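PDB 2EKL: D-3-phosphoglycerate dehydrogenase from Sulfolobus tokodaii, which probably catalyses the NAD-dependent oxidation of D-3-phosphoglycerate in amino-acid biosynthesis, as a member of the D-isomer specific 2-hydroxyacid dehydrogenase family. Local coordinates for residues V204-D209 with A234-G239; I214-F219 with L242-K247. All coordinates share one frame; numbering follows the deposited sequence.

From the N terminus, the chain first builds a parallel sheet starting with strand 7-10, then enters the NAD-binding domain and its parallel sheet of 144-148, 199-202, 226-230 and neighbouring strands. Segment 204-209 leaves strand 199-202 and, after helix 216-221 and strand 226-230, meets 234-239, closing the loop of interaction 1. Segment 214-219 lies within that loop, yet its partner 242-247 comes after 239, so the two contacts cross. Interaction 1 joins two loops beyond successive strands beside the cofactor; interaction 2 joins the helices that follow. They touch where Ala236 O accepts a hydrogen bond from Ile214 N and Asn238 ND2 hydrogen-bonds Asp215 OD1.

Interaction 1: V204-D209 with A234-G239; sequences VTVSKD and AVAVNG. With NAD (nicotinamide-adenine-dinucleotide), chain B.
Val204 turns its two methyls to different partners: CG2 rests on Ala236 CB at 3.8 Å, while CG1 lies 3.6 Å from C4A in the adenine of NAD. With CG1 anti to the carbonyl carbon (chi1 -60°), one branch is left for the protein loop and the other for the purine. The carbonyl of the same residue serves the other half of the cofactor, Val204 O taking a short hydrogen bond, 2.5 Å, from the hydroxyl O3D of the nicotinamide ribose of NAD. Thr205 meets the adenosine side of the pyrophosphate bridge, its CG2 3.5 Å from the ribose carbon C5B of NAD. One step further, the Val206 and Val235 side chains pass each other, running opposite ways, with Val206 CG2 and Val235 CG2 3.8 Å apart. Val206 CG2 also comes within 4.3 Å of Ala236 CB, putting that methyl next to CG2 of both Val204 and Val206. Val235 CG2 in turn lies 3.6 Å from Ser207 O, a buried carbonyl oxygen for which the model offers no hydrogen-bond partner.

The backbone that presents Val235 and Ala236 is a short 3-10 turn, residues 234-236, with Val237 N hydrogen-bonded to Ala234 O. Val237 O accepts a hydrogen bond from Trp260 NE1, and Asn238 caps the start of the following helix through OD1 to Ala241 N. On the cofactor side, Asp172, Asp257, Arg152, Ile153 and Thr231 add further hydrogen bonds to NAD. No hydrogen bond joins 204-209 to 234-239, so methyl contacts carry their pairing, while the polar grip of Val204 goes to the cofactor. The chemistry thus divides: apolar packing sets one loop against the other, and a backbone carbonyl with a valine methyl receives NAD just beyond strand 199-202, an inner strand of the Rossmann-type sheet.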
ATOM      1  N   VAL A 204      -6.452  12.881 -12.830  1.00 19.35           N
ATOM      2  CA  VAL A 204      -6.717  13.950 -13.786  1.00 20.60           C
ATOM      3  C   VAL A 204      -6.349  15.346 -13.308  1.00 23.83           C
ATOM      4  O   VAL A 204      -6.219  15.599 -12.110  1.00 23.11           O
ATOM      5  CB  VAL A 204      -8.215  13.989 -14.159  1.00 20.51           C
ATOM      6  CG1 VAL A 204      -8.636  12.667 -14.777  1.00 23.40           C
ATOM      7  CG2 VAL A 204      -9.052  14.292 -12.914  1.00 22.50           C
ATOM      8  N   THR A 205      -6.176  16.243 -14.273  1.00 24.38           N
ATOM      9  CA  THR A 205      -5.893  17.643 -14.001  1.00 29.10           C
ATOM     10  C   THR A 205      -7.162  18.365 -14.429  1.00 32.52           C
ATOM     11  O   THR A 205      -7.509  18.381 -15.611  1.00 34.35           O
ATOM     12  CB  THR A 205      -4.726  18.177 -14.846  1.00 29.03           C
ATOM     13  OG1 THR A 205      -4.950  17.851 -16.224  1.00 27.33           O
ATOM     14  CG2 THR A 205      -3.408  17.584 -14.375  1.00 27.69           C
ATOM     15  N   VAL A 206      -7.867  18.939 -13.462  1.00 35.12           N
ATOM     16  CA  VAL A 206      -9.103  19.652 -13.741  1.00 38.66           C
ATOM     17  C   VAL A 206      -9.125  20.967 -12.978  1.00 42.22           C
ATOM     18  O   VAL A 206      -8.398  21.135 -11.998  1.00 43.18           O
ATOM     19  CB  VAL A 206     -10.333  18.815 -13.328  1.00 38.62           C
ATOM     20  CG1 VAL A 206     -10.432  17.569 -14.197  1.00 38.10           C
ATOM     21  CG2 VAL A 206     -10.227  18.424 -11.863  1.00 36.33           C
ATOM     22  N   SER A 207      -9.957  21.897 -13.431  1.00 45.26           N
ATOM     23  CA  SER A 207     -10.071  23.196 -12.780  1.00 48.19           C
ATOM     24  C   SER A 207     -11.040  23.118 -11.602  1.00 49.75           C
ATOM     25  O   SER A 207     -11.755  22.129 -11.437  1.00 49.99           O
ATOM     26  CB  SER A 207     -10.550  24.247 -13.784  1.00 48.39           C
ATOM     27  OG  SER A 207     -11.796  23.882 -14.348  1.00 50.10           O
ATOM     28  N   LYS A 208     -11.060  24.168 -10.788  1.00 51.70           N
ATOM     29  CA  LYS A 208     -11.928  24.222  -9.617  1.00 53.11           C
ATOM     30  C   LYS A 208     -13.403  24.433  -9.952  1.00 52.82           C
ATOM     31  O   LYS A 208     -14.278  23.929  -9.247  1.00 53.58           O
ATOM     32  CB  LYS A 208     -11.466  25.339  -8.676  1.00 54.63           C
ATOM     33  CG  LYS A 208     -12.393  25.568  -7.490  1.00 56.71           C
ATOM     34  CD  LYS A 208     -12.015  26.823  -6.718  1.00 58.55           C
ATOM     35  CE  LYS A 208     -12.998  27.089  -5.587  1.00 58.53           C
ATOM     36  NZ  LYS A 208     -12.684  28.348  -4.856  1.00 59.41           N
ATOM     37  N   ASP A 209     -13.678  25.174 -11.021  1.00 52.36           N
ATOM     38  CA  ASP A 209     -15.055  25.460 -11.413  1.00 51.37           C
ATOM     39  C   ASP A 209     -15.641  24.499 -12.443  1.00 49.84           C
ATOM     40  O   ASP A 209     -16.762  24.698 -12.914  1.00 50.02           O
ATOM     41  CB  ASP A 209     -15.160  26.894 -11.938  1.00 52.61           C
ATOM     42  CG  ASP A 209     -14.792  27.924 -10.888  1.00 53.80           C
ATOM     43  OD1 ASP A 209     -15.471  27.971  -9.840  1.00 54.55           O
ATOM     44  OD2 ASP A 209     -13.826  28.684 -11.109  1.00 54.23           O
ATOM     45  N   ALA A 234     -10.111  16.556  -5.535  1.00 19.99           N
ATOM     46  CA  ALA A 234     -11.410  16.217  -4.972  1.00 20.66           C
ATOM     47  C   ALA A 234     -12.554  16.603  -5.907  1.00 20.72           C
ATOM     48  O   ALA A 234     -13.509  15.845  -6.067  1.00 21.33           O
ATOM     49  CB  ALA A 234     -11.586  16.901  -3.614  1.00 19.57           C
ATOM     50  N   VAL A 235     -12.451  17.772  -6.536  1.00 22.51           N
ATOM     51  CA  VAL A 235     -13.503  18.249  -7.434  1.00 23.31           C
ATOM     52  C   VAL A 235     -13.773  17.354  -8.645  1.00 23.24           C
ATOM     53  O   VAL A 235     -14.784  17.526  -9.329  1.00 23.45           O
ATOM     54  CB  VAL A 235     -13.211  19.691  -7.939  1.00 23.88           C
ATOM     55  CG1 VAL A 235     -13.099  20.639  -6.758  1.00 26.45           C
ATOM     56  CG2 VAL A 235     -11.942  19.716  -8.769  1.00 23.38           C
ATOM     57  N   ALA A 236     -12.879  16.405  -8.911  1.00 21.45           N
ATOM     58  CA  ALA A 236     -13.064  15.494 -10.035  1.00 21.52           C
ATOM     59  C   ALA A 236     -14.212  14.536  -9.726  1.00 21.58           C
ATOM     60  O   ALA A 236     -14.742  13.875 -10.618  1.00 22.02           O
ATOM     61  CB  ALA A 236     -11.781  14.705 -10.293  1.00 22.08           C
ATOM     62  N   VAL A 237     -14.601  14.483  -8.455  1.00 20.41           N
ATOM     63  CA  VAL A 237     -15.676  13.601  -8.010  1.00 20.13           C
ATOM     64  C   VAL A 237     -16.842  14.344  -7.369  1.00 21.03           C
ATOM     65  O   VAL A 237     -16.642  15.273  -6.587  1.00 20.70           O
ATOM     66  CB  VAL A 237     -15.156  12.578  -6.975  1.00 19.73           C
ATOM     67  CG1 VAL A 237     -16.303  11.702  -6.472  1.00 21.12           C
ATOM     68  CG2 VAL A 237     -14.066  11.725  -7.596  1.00 19.85           C
ATOM     69  N   ASN A 238     -18.059  13.928  -7.708  1.00 19.21           N
ATOM     70  CA  ASN A 238     -19.257  14.521  -7.122  1.00 19.18           C
ATOM     71  C   ASN A 238     -19.355  13.866  -5.745  1.00 18.95           C
ATOM     72  O   ASN A 238     -19.768  12.710  -5.631  1.00 16.85           O
ATOM     73  CB  ASN A 238     -20.491  14.164  -7.960  1.00 20.58           C
ATOM     74  CG  ASN A 238     -21.769  14.773  -7.410  1.00 21.53           C
ATOM     75  OD1 ASN A 238     -21.925  14.933  -6.200  1.00 20.44           O
ATOM     76  ND2 ASN A 238     -22.701  15.096  -8.300  1.00 21.66           N
ATOM     77  N   GLY A 239     -18.964  14.603  -4.708  1.00 17.90           N
ATOM     78  CA  GLY A 239     -18.982  14.072  -3.356  1.00 17.97           C
ATOM     79  C   GLY A 239     -20.332  13.629  -2.837  1.00 17.40           C
ATOM     80  O   GLY A 239     -20.433  12.649  -2.097  1.00 16.77           O
TER
HETATM   81  PA  NAD B1300      -0.526  15.151 -15.904  1.00 21.06           P
HETATM   82  O1A NAD B1300       0.732  14.478 -16.273  1.00 20.44           O
HETATM   83  O2A NAD B1300      -0.759  16.529 -16.502  1.00 18.98           O
HETATM   84  O5B NAD B1300      -1.716  14.148 -16.284  1.00 21.90           O
HETATM   85  C5B NAD B1300      -3.062  14.552 -16.080  1.00 21.47           C
HETATM   86  C4B NAD B1300      -3.901  13.707 -17.217  1.00 23.44           C
HETATM   87  O4B NAD B1300      -5.305  13.689 -16.910  1.00 24.95           O
HETATM   88  C3B NAD B1300      -3.597  14.265 -18.647  1.00 23.53           C
HETATM   89  O3B NAD B1300      -3.163  13.236 -19.535  1.00 21.77           O
HETATM   90  C2B NAD B1300      -4.913  14.970 -19.001  1.00 25.95           C
HETATM   91  O2B NAD B1300      -5.222  15.139 -20.363  1.00 25.74           O
HETATM   92  C1B NAD B1300      -5.833  14.117 -18.209  1.00 25.19           C
HETATM   93  N9A NAD B1300      -7.206  14.693 -18.051  1.00 26.04           N
HETATM   94  C8A NAD B1300      -7.622  15.988 -17.779  1.00 26.96           C
HETATM   95  N7A NAD B1300      -8.974  16.031 -17.731  1.00 28.93           N
HETATM   96  C5A NAD B1300      -9.440  14.783 -17.966  1.00 29.54           C
HETATM   97  C6A NAD B1300     -10.753  14.170 -18.050  1.00 31.61           C
HETATM   98  N6A NAD B1300     -11.852  14.886 -17.876  1.00 34.11           N
HETATM   99  N1A NAD B1300     -10.873  12.767 -18.325  1.00 31.28           N
HETATM  100  C2A NAD B1300      -9.721  11.939 -18.525  1.00 31.34           C
HETATM  101  N3A NAD B1300      -8.439  12.532 -18.445  1.00 26.81           N
HETATM  102  C4A NAD B1300      -8.315  13.920 -18.172  1.00 27.80           C
HETATM  103  O3  NAD B1300      -0.583  15.345 -14.306  1.00 21.21           O
HETATM  104  PN  NAD B1300       0.034  14.433 -13.126  1.00 21.77           P
HETATM  105  O1N NAD B1300       0.014  13.017 -13.526  1.00 21.50           O
HETATM  106  O2N NAD B1300       1.381  15.019 -12.868  1.00 22.91           O
HETATM  107  O5D NAD B1300      -0.973  14.842 -11.986  1.00 23.42           O
HETATM  108  C5D NAD B1300      -2.247  14.235 -11.930  1.00 22.92           C
HETATM  109  C4D NAD B1300      -3.075  14.785 -10.788  1.00 24.51           C
HETATM  110  O4D NAD B1300      -2.501  14.489  -9.527  1.00 21.35           O
HETATM  111  C3D NAD B1300      -3.293  16.325 -10.770  1.00 23.97           C
HETATM  112  O3D NAD B1300      -4.649  16.650 -10.426  1.00 25.10           O
HETATM  113  C2D NAD B1300      -2.277  16.806  -9.798  1.00 23.92           C
HETATM  114  O2D NAD B1300      -2.499  18.142  -9.391  1.00 25.81           O
HETATM  115  C1D NAD B1300      -2.417  15.698  -8.792  1.00 23.02           C
HETATM  116  N1N NAD B1300      -1.325  15.519  -7.793  1.00 21.81           N
HETATM  117  C2N NAD B1300      -1.694  15.316  -6.426  1.00 21.52           C
HETATM  118  C3N NAD B1300      -0.666  15.142  -5.453  1.00 21.19           C
HETATM  119  C7N NAD B1300      -1.041  14.926  -4.036  1.00 20.79           C
HETATM  120  O7N NAD B1300      -0.231  15.454  -3.103  1.00 21.24           O
HETATM  121  N7N NAD B1300      -2.111  14.254  -3.639  1.00 20.69           N
HETATM  122  C4N NAD B1300       0.749  15.182  -5.911  1.00 22.15           C
HETATM  123  C5N NAD B1300       1.109  15.390  -7.302  1.00 22.62           C
HETATM  124  C6N NAD B1300       0.049  15.559  -8.249  1.00 22.58           C

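Interaction 2: I214-F219 with L242-K247; sequences IDYPQF and LLDYIK
Phe219 and Tyr245 both hold CG anti to the carbonyl carbon, with chi1 of -88° and -79°, which sets each CG beside its own backbone N; the rings meet between helices 216-221 and 239-247. There Phe219 CB sits over one face of the Tyr245 ring, a CH-pi contact 3.5 Å from the ring centroid. The two ring planes are nearly parallel, at 10°, but slid apart, so that they barely overlap. The far end of the Phe219 ring reaches the preceding turn of helix 239-247, with CZ 3.6 Å from Leu242 CA and CE1 3.7 Å from Leu242 CD1. Tyr216 comes in at the rim of Tyr245: its CD1 lies near the plane of that ring, 3.6 Å from Tyr245 CE2. Tyr216 OH donates to Asp244 OD2 at 3.1 Å, OD2 accepting with its anti lone pair, the one away from OD1; the two side chains cross at about a right angle. Tyr245 OH is held by Glu220 OE1, and Lys248 makes a cation-pi contact with the same ring. An alanine in place of Tyr245 would probably open a gap against Phe219 CB and Tyr216 CD1, and deprive Glu220 OE1 of this hydroxyl and Lys248 of its cation-pi ring. At the start of helix 216-221, Tyr216 N donates to Asp215 OD1, and Asp215 N to Gln218 OE1. Tyr216, Phe219 and Tyr245 thus form an aromatic cluster, well away from the NAD site, that pairs helices following adjacent strands of the Rossmann-type NAD-binding domain.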
ATOM      1  N   ILE A 214     -16.524  12.405 -12.490  1.00 21.84           N
ATOM      2  CA  ILE A 214     -17.221  11.248 -11.962  1.00 20.61           C
ATOM      3  C   ILE A 214     -18.475  11.785 -11.289  1.00 21.07           C
ATOM      4  O   ILE A 214     -18.437  12.239 -10.143  1.00 19.78           O
ATOM      5  CB  ILE A 214     -16.351  10.476 -10.940  1.00 20.20           C
ATOM      6  CG1 ILE A 214     -15.010  10.098 -11.582  1.00 20.03           C
ATOM      7  CG2 ILE A 214     -17.066   9.206 -10.500  1.00 17.78           C
ATOM      8  CD1 ILE A 214     -15.137   9.270 -12.856  1.00 19.24           C
ATOM      9  N   ASP A 215     -19.580  11.750 -12.030  1.00 20.65           N
ATOM     10  CA  ASP A 215     -20.862  12.246 -11.546  1.00 21.24           C
ATOM     11  C   ASP A 215     -21.874  11.104 -11.506  1.00 20.82           C
ATOM     12  O   ASP A 215     -21.511   9.936 -11.657  1.00 20.15           O
ATOM     13  CB  ASP A 215     -21.367  13.374 -12.458  1.00 23.65           C
ATOM     14  CG  ASP A 215     -22.201  14.406 -11.713  1.00 25.27           C
ATOM     15  OD1 ASP A 215     -23.108  14.012 -10.950  1.00 26.49           O
ATOM     16  OD2 ASP A 215     -21.950  15.615 -11.897  1.00 28.41           O
ATOM     17  N   TYR A 216     -23.145  11.436 -11.315  1.00 21.31           N
ATOM     18  CA  TYR A 216     -24.175  10.410 -11.221  1.00 20.45           C
ATOM     19  C   TYR A 216     -24.212   9.352 -12.318  1.00 20.69           C
ATOM     20  O   TYR A 216     -24.294   8.161 -12.023  1.00 20.52           O
ATOM     21  CB  TYR A 216     -25.555  11.056 -11.068  1.00 22.37           C
ATOM     22  CG  TYR A 216     -25.917  11.285  -9.620  1.00 21.41           C
ATOM     23  CD1 TYR A 216     -26.412  10.239  -8.841  1.00 22.26           C
ATOM     24  CD2 TYR A 216     -25.707  12.521  -9.008  1.00 22.32           C
ATOM     25  CE1 TYR A 216     -26.687  10.411  -7.492  1.00 22.83           C
ATOM     26  CE2 TYR A 216     -25.982  12.706  -7.655  1.00 22.24           C
ATOM     27  CZ  TYR A 216     -26.469  11.648  -6.904  1.00 22.57           C
ATOM     28  OH  TYR A 216     -26.728  11.813  -5.564  1.00 24.73           O
ATOM     29  N   PRO A 217     -24.162   9.761 -13.598  1.00 21.20           N
ATOM     30  CA  PRO A 217     -24.197   8.764 -14.675  1.00 20.17           C
ATOM     31  C   PRO A 217     -23.034   7.777 -14.594  1.00 20.23           C
ATOM     32  O   PRO A 217     -23.201   6.581 -14.837  1.00 18.85           O
ATOM     33  CB  PRO A 217     -24.141   9.616 -15.939  1.00 20.37           C
ATOM     34  CG  PRO A 217     -24.789  10.907 -15.508  1.00 22.24           C
ATOM     35  CD  PRO A 217     -24.166  11.125 -14.148  1.00 19.15           C
ATOM     36  N   GLN A 218     -21.857   8.291 -14.250  1.00 19.44           N
ATOM     37  CA  GLN A 218     -20.660   7.465 -14.140  1.00 18.28           C
ATOM     38  C   GLN A 218     -20.775   6.483 -12.977  1.00 18.37           C
ATOM     39  O   GLN A 218     -20.393   5.323 -13.102  1.00 18.46           O
ATOM     40  CB  GLN A 218     -19.418   8.348 -13.960  1.00 18.82           C
ATOM     41  CG  GLN A 218     -19.066   9.221 -15.171  1.00 19.90           C
ATOM     42  CD  GLN A 218     -20.088  10.317 -15.440  1.00 19.60           C
ATOM     43  OE1 GLN A 218     -20.487  11.046 -14.534  1.00 19.36           O
ATOM     44  NE2 GLN A 218     -20.501  10.445 -16.694  1.00 21.48           N
ATOM     45  N   PHE A 219     -21.295   6.948 -11.846  1.00 17.01           N
ATOM     46  CA  PHE A 219     -21.469   6.075 -10.687  1.00 18.25           C
ATOM     47  C   PHE A 219     -22.438   4.943 -11.026  1.00 18.12           C
ATOM     48  O   PHE A 219     -22.259   3.807 -10.592  1.00 17.04           O
ATOM     49  CB  PHE A 219     -22.014   6.867  -9.492  1.00 17.27           C
ATOM     50  CG  PHE A 219     -20.948   7.506  -8.645  1.00 17.90           C
ATOM     51  CD1 PHE A 219     -20.131   6.729  -7.827  1.00 17.01           C
ATOM     52  CD2 PHE A 219     -20.752   8.881  -8.672  1.00 18.38           C
ATOM     53  CE1 PHE A 219     -19.133   7.311  -7.050  1.00 18.96           C
ATOM     54  CE2 PHE A 219     -19.752   9.479  -7.897  1.00 18.80           C
ATOM     55  CZ  PHE A 219     -18.942   8.690  -7.085  1.00 18.21           C
ATOM     56  N   LEU A 242     -21.176  10.444  -4.475  1.00 16.88           N
ATOM     57  CA  LEU A 242     -20.338   9.416  -3.862  1.00 17.46           C
ATOM     58  C   LEU A 242     -20.962   8.905  -2.568  1.00 16.93           C
ATOM     59  O   LEU A 242     -21.092   7.702  -2.362  1.00 16.66           O
ATOM     60  CB  LEU A 242     -18.941   9.975  -3.564  1.00 18.94           C
ATOM     61  CG  LEU A 242     -17.987   9.045  -2.806  1.00 18.56           C
ATOM     62  CD1 LEU A 242     -17.656   7.818  -3.652  1.00 19.72           C
ATOM     63  CD2 LEU A 242     -16.718   9.818  -2.455  1.00 20.11           C
ATOM     64  N   LEU A 243     -21.345   9.824  -1.688  1.00 17.47           N
ATOM     65  CA  LEU A 243     -21.951   9.440  -0.420  1.00 18.93           C
ATOM     66  C   LEU A 243     -23.210   8.616  -0.676  1.00 19.01           C
ATOM     67  O   LEU A 243     -23.471   7.626   0.006  1.00 19.78           O
ATOM     68  CB  LEU A 243     -22.294  10.693   0.397  1.00 19.53           C
ATOM     69  CG  LEU A 243     -22.996  10.474   1.742  1.00 20.83           C
ATOM     70  CD1 LEU A 243     -22.138   9.610   2.653  1.00 21.19           C
ATOM     71  CD2 LEU A 243     -23.263  11.821   2.390  1.00 20.94           C
ATOM     72  N   ASP A 244     -23.980   9.031  -1.674  1.00 20.97           N
ATOM     73  CA  ASP A 244     -25.211   8.348  -2.049  1.00 21.19           C
ATOM     74  C   ASP A 244     -24.912   6.892  -2.400  1.00 21.65           C
ATOM     75  O   ASP A 244     -25.542   5.966  -1.878  1.00 19.73           O
ATOM     76  CB  ASP A 244     -25.840   9.066  -3.251  1.00 24.46           C
ATOM     77  CG  ASP A 244     -27.224   8.547  -3.595  1.00 27.26           C
ATOM     78  OD1 ASP A 244     -27.697   7.599  -2.933  1.00 28.92           O
ATOM     79  OD2 ASP A 244     -27.842   9.096  -4.535  1.00 28.18           O
ATOM     80  N   TYR A 245     -23.938   6.690  -3.282  1.00 19.87           N
ATOM     81  CA  TYR A 245     -23.576   5.349  -3.710  1.00 19.02           C
ATOM     82  C   TYR A 245     -22.847   4.511  -2.664  1.00 18.85           C
ATOM     83  O   TYR A 245     -22.842   3.284  -2.748  1.00 19.51           O
ATOM     84  CB  TYR A 245     -22.782   5.429  -5.015  1.00 18.53           C
ATOM     85  CG  TYR A 245     -23.685   5.642  -6.207  1.00 19.38           C
ATOM     86  CD1 TYR A 245     -24.283   4.558  -6.855  1.00 21.72           C
ATOM     87  CD2 TYR A 245     -23.996   6.926  -6.650  1.00 21.17           C
ATOM     88  CE1 TYR A 245     -25.172   4.752  -7.914  1.00 22.18           C
ATOM     89  CE2 TYR A 245     -24.887   7.131  -7.709  1.00 23.86           C
ATOM     90  CZ  TYR A 245     -25.468   6.038  -8.333  1.00 23.58           C
ATOM     91  OH  TYR A 245     -26.340   6.232  -9.378  1.00 25.58           O
ATOM     92  N   ILE A 246     -22.228   5.161  -1.685  1.00 18.88           N
ATOM     93  CA  ILE A 246     -21.563   4.421  -0.619  1.00 20.30           C
ATOM     94  C   ILE A 246     -22.662   3.907   0.316  1.00 21.38           C
ATOM     95  O   ILE A 246     -22.650   2.748   0.739  1.00 20.76           O
ATOM     96  CB  ILE A 246     -20.580   5.317   0.170  1.00 19.68           C
ATOM     97  CG1 ILE A 246     -19.312   5.545  -0.660  1.00 18.92           C
ATOM     98  CG2 ILE A 246     -20.224   4.668   1.506  1.00 21.86           C
ATOM     99  CD1 ILE A 246     -18.268   6.407   0.024  1.00 18.45           C
ATOM    100  N   LYS A 247     -23.629   4.768   0.615  1.00 22.97           N
ATOM    101  CA  LYS A 247     -24.731   4.384   1.487  1.00 24.14           C
ATOM    102  C   LYS A 247     -25.609   3.304   0.860  1.00 25.81           C
ATOM    103  O   LYS A 247     -26.186   2.485   1.572  1.00 25.82           O
ATOM    104  CB  LYS A 247     -25.558   5.618   1.860  1.00 24.49           C
ATOM    105  CG  LYS A 247     -24.781   6.586   2.745  1.00 24.92           C
ATOM    106  CD  LYS A 247     -25.532   7.880   3.003  1.00 28.09           C
ATOM    107  CE  LYS A 247     -26.765   7.657   3.858  1.00 29.67           C
ATOM    108  NZ  LYS A 247     -27.373   8.956   4.266  1.00 31.08           N
TER